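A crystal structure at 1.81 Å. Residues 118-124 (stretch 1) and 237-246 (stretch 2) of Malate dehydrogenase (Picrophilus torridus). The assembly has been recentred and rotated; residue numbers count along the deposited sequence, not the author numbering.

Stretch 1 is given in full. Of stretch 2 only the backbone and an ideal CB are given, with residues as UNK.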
# COMPACT_ATOMS: atom_id res chain seq x y z
N SER A 118 21.86 17.06 -8.68
CA SER A 118 21.25 15.97 -7.90
C SER A 118 21.57 16.00 -6.40
O SER A 118 22.63 16.46 -5.99
CB SER A 118 21.68 14.61 -8.46
OG SER A 118 21.23 14.46 -9.80
N LYS A 119 20.64 15.50 -5.59
CA LYS A 119 20.97 15.13 -4.21
C LYS A 119 21.55 13.72 -4.24
O LYS A 119 21.12 12.88 -5.03
CB LYS A 119 19.74 15.19 -3.30
CG LYS A 119 19.39 16.57 -2.72
CD LYS A 119 18.76 17.50 -3.75
CE LYS A 119 17.38 16.99 -4.22
NZ LYS A 119 16.62 18.01 -5.03
N ILE A 120 22.53 13.44 -3.39
CA ILE A 120 23.21 12.15 -3.44
C ILE A 120 23.00 11.37 -2.16
O ILE A 120 23.15 11.92 -1.07
CB ILE A 120 24.74 12.31 -3.67
CG1 ILE A 120 25.01 13.42 -4.70
CG2 ILE A 120 25.37 10.96 -4.06
CD1 ILE A 120 24.41 13.14 -6.10
N VAL A 121 22.65 10.09 -2.29
CA VAL A 121 22.60 9.16 -1.15
C VAL A 121 23.70 8.13 -1.35
O VAL A 121 23.63 7.30 -2.27
CB VAL A 121 21.22 8.46 -1.03
CG1 VAL A 121 21.27 7.36 0.04
CG2 VAL A 121 20.13 9.50 -0.67
N VAL A 122 24.72 8.19 -0.50
CA VAL A 122 25.89 7.33 -0.65
C VAL A 122 25.76 6.11 0.25
O VAL A 122 25.51 6.25 1.44
CB VAL A 122 27.19 8.11 -0.31
CG1 VAL A 122 28.42 7.23 -0.55
CG2 VAL A 122 27.27 9.37 -1.16
N VAL A 123 25.94 4.92 -0.33
CA VAL A 123 25.72 3.66 0.37
C VAL A 123 27.01 2.89 0.62
O VAL A 123 27.15 2.21 1.64
CB VAL A 123 24.79 2.75 -0.46
CG1 VAL A 123 24.69 1.32 0.13
CG2 VAL A 123 23.41 3.41 -0.62
N THR A 124 27.94 2.98 -0.32
CA THR A 124 29.24 2.31 -0.21
C THR A 124 29.88 2.49 1.18
O THR A 124 30.05 3.61 1.66
CB THR A 124 30.19 2.84 -1.32
OG1 THR A 124 29.51 2.82 -2.59
CG2 THR A 124 31.46 2.01 -1.40
N UNK A 237 16.11 0.43 3.87
CA UNK A 237 16.72 1.49 4.69
C UNK A 237 17.18 2.67 3.83
O UNK A 237 17.06 3.84 4.21
CB UNK A 237 17.91 0.93 5.48
N UNK A 238 17.67 2.35 2.64
CA UNK A 238 18.11 3.35 1.68
C UNK A 238 16.90 4.03 1.04
O UNK A 238 16.86 5.27 0.93
CB UNK A 238 19.00 2.71 0.61
N UNK A 239 15.91 3.24 0.64
CA UNK A 239 14.72 3.80 -0.01
C UNK A 239 13.97 4.79 0.88
O UNK A 239 13.46 5.80 0.39
CB UNK A 239 13.77 2.67 -0.42
N UNK A 240 13.90 4.55 2.19
CA UNK A 240 13.19 5.52 3.04
C UNK A 240 13.92 6.87 3.05
O UNK A 240 13.29 7.91 3.16
CB UNK A 240 13.06 4.98 4.47
N UNK A 241 15.25 6.84 2.94
CA UNK A 241 16.02 8.08 2.81
C UNK A 241 15.75 8.77 1.47
O UNK A 241 15.50 9.97 1.42
CB UNK A 241 17.52 7.79 2.96
N UNK A 242 15.80 7.99 0.39
CA UNK A 242 15.59 8.55 -0.95
C UNK A 242 14.19 9.18 -1.09
O UNK A 242 14.03 10.30 -1.61
CB UNK A 242 15.78 7.46 -2.01
N UNK A 243 13.17 8.47 -0.62
CA UNK A 243 11.80 8.97 -0.79
C UNK A 243 11.57 10.22 0.08
O UNK A 243 10.74 11.07 -0.26
CB UNK A 243 10.79 7.88 -0.43
N UNK A 244 12.29 10.34 1.19
CA UNK A 244 12.14 11.55 2.01
C UNK A 244 12.64 12.77 1.25
O UNK A 244 12.11 13.88 1.41
CB UNK A 244 12.90 11.41 3.33
N UNK A 245 13.67 12.60 0.44
CA UNK A 245 14.13 13.71 -0.42
C UNK A 245 13.13 13.98 -1.55
O UNK A 245 12.63 15.11 -1.72
CB UNK A 245 15.51 13.40 -1.01
N UNK A 246 12.85 12.94 -2.34
CA UNK A 246 11.99 13.06 -3.52
C UNK A 246 10.62 13.61 -3.16
O UNK A 246 10.08 14.50 -3.85
CB UNK A 246 11.84 11.70 -4.21

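The backbone of stretch 2 has helical phi/psi values throughout, and its axis runs nearly antiparallel to strand 119-122 (170°), with a closest approach of 9.5 Å. That spacing leaves room for one layer of side chains. From stretch 1, Lys119, Val121 and Val123 point toward the helix, while Ile120 and Val122 point away, so the surface on offer is two valines and the aliphatic part of a lysine.

Position 237 has nothing of stretch 1 within 5.5 Å of its ideal CB, so this contact sets no preference. It is Ser237, whose OG is hydrogen-bonded elsewhere in the structure.

At position 238, CA-to-CB points toward the strand, and the ideal CB lies 4.6 Å from Val123 CG2 and 5.2 Å from Val121 CG1. The neighbouring groups are methyls, and a side chain can lie against them; leucine, isoleucine, methionine or valine would all be reasonable. The residue is Ile238, with chi1 m and chi2 t. CD1 reaches Val123 CG2 at 3.6 Å; CG2 touches both valines, 4.2 Å from Val123 CG2 and 4.3 Å from Val121 CG1.

Positions 239 and 240 lack any stretch 1 atom near their ideal CB, and at 239 the bond points away. Helical geometry admits many residues here; they are Ala239 and Val240, neither touching the strand.

Position 241 again points toward stretch 1, with its ideal CB 4.8 Å from Val121 CG1. An apolar residue is favoured, and the choice between a short valine and a longer leucine or methionine is not settled by the strand alone. Met241 adopts m, t, p for chi1 to chi3, and this last turn carries CE to 4.0 Å from Val121 CG1.

Position 242 points sideways, yet the backbone is close: its CA is 7.0 Å from the CA of Val121. The ideal CB is 5.0 Å from Val121 CG2, so an alanine would stop short of contact, whereas a valine or another apolar residue with gamma carbons could reach Val121. In Val242, with chi1 t, CG2 approaches Val121 CG2 to 4.1 Å.

Positions 243 and 244 are out of reach and receive no guidance from the strand. Glu243 and Ser244 occupy them, their side-chain oxygens hydrogen-bonded elsewhere in the structure.

Position 245 turns toward stretch 1, its ideal CB 5.1 Å from Lys119 CB. Methyls of Val121 and methylenes of Lys119 favour a sizeable aliphatic residue: isoleucine, leucine or methionine. It is Ile245, chi1 m and chi2 t, which uses both branches. CD1 packs 3.9 Å from Val121 CG2, and CG2 meets Lys119 CE at 3.6 Å. Lys119 thus contributes its aliphatic chain, while its NZ is hydrogen-bonded elsewhere.

Position 246 points sideways with no nearby partner, so its identity is open from this view; Val246 makes no contact.

No hydrogen bond crosses between the stretches. The 329 Å² buried, both sides summed, reflects aliphatic packing centred on Val121, which touches four helix residues.

Stretch 2 237-246: SIAVMVESIV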
# COMPACT_ATOMS: atom_id res chain seq x y z
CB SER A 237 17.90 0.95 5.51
OG SER A 237 17.46 -0.07 6.39
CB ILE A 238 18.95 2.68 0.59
CG1 ILE A 238 20.26 2.14 1.18
CG2 ILE A 238 19.21 3.64 -0.58
CD1 ILE A 238 20.89 1.05 0.30
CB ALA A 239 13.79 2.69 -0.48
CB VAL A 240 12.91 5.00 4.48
CG1 VAL A 240 11.97 3.79 4.44
CG2 VAL A 240 14.20 4.69 5.23
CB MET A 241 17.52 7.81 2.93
CG MET A 241 17.97 7.40 4.33
SD MET A 241 19.62 6.65 4.35
CE MET A 241 20.68 8.03 3.89
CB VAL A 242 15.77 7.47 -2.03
CG1 VAL A 242 15.41 8.03 -3.42
CG2 VAL A 242 17.21 6.91 -2.00
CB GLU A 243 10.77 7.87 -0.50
CG GLU A 243 10.58 7.58 0.97
CD GLU A 243 9.66 6.39 1.23
OE1 GLU A 243 9.28 5.69 0.27
OE2 GLU A 243 9.32 6.18 2.41
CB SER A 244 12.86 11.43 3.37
OG SER A 244 12.47 12.49 4.25
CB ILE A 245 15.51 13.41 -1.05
CG1 ILE A 245 16.55 13.17 0.04
CG2 ILE A 245 15.95 14.59 -1.95
CD1 ILE A 245 17.91 12.76 -0.49
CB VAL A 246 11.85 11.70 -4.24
CG1 VAL A 246 10.78 11.75 -5.32
CG2 VAL A 246 13.20 11.29 -4.83
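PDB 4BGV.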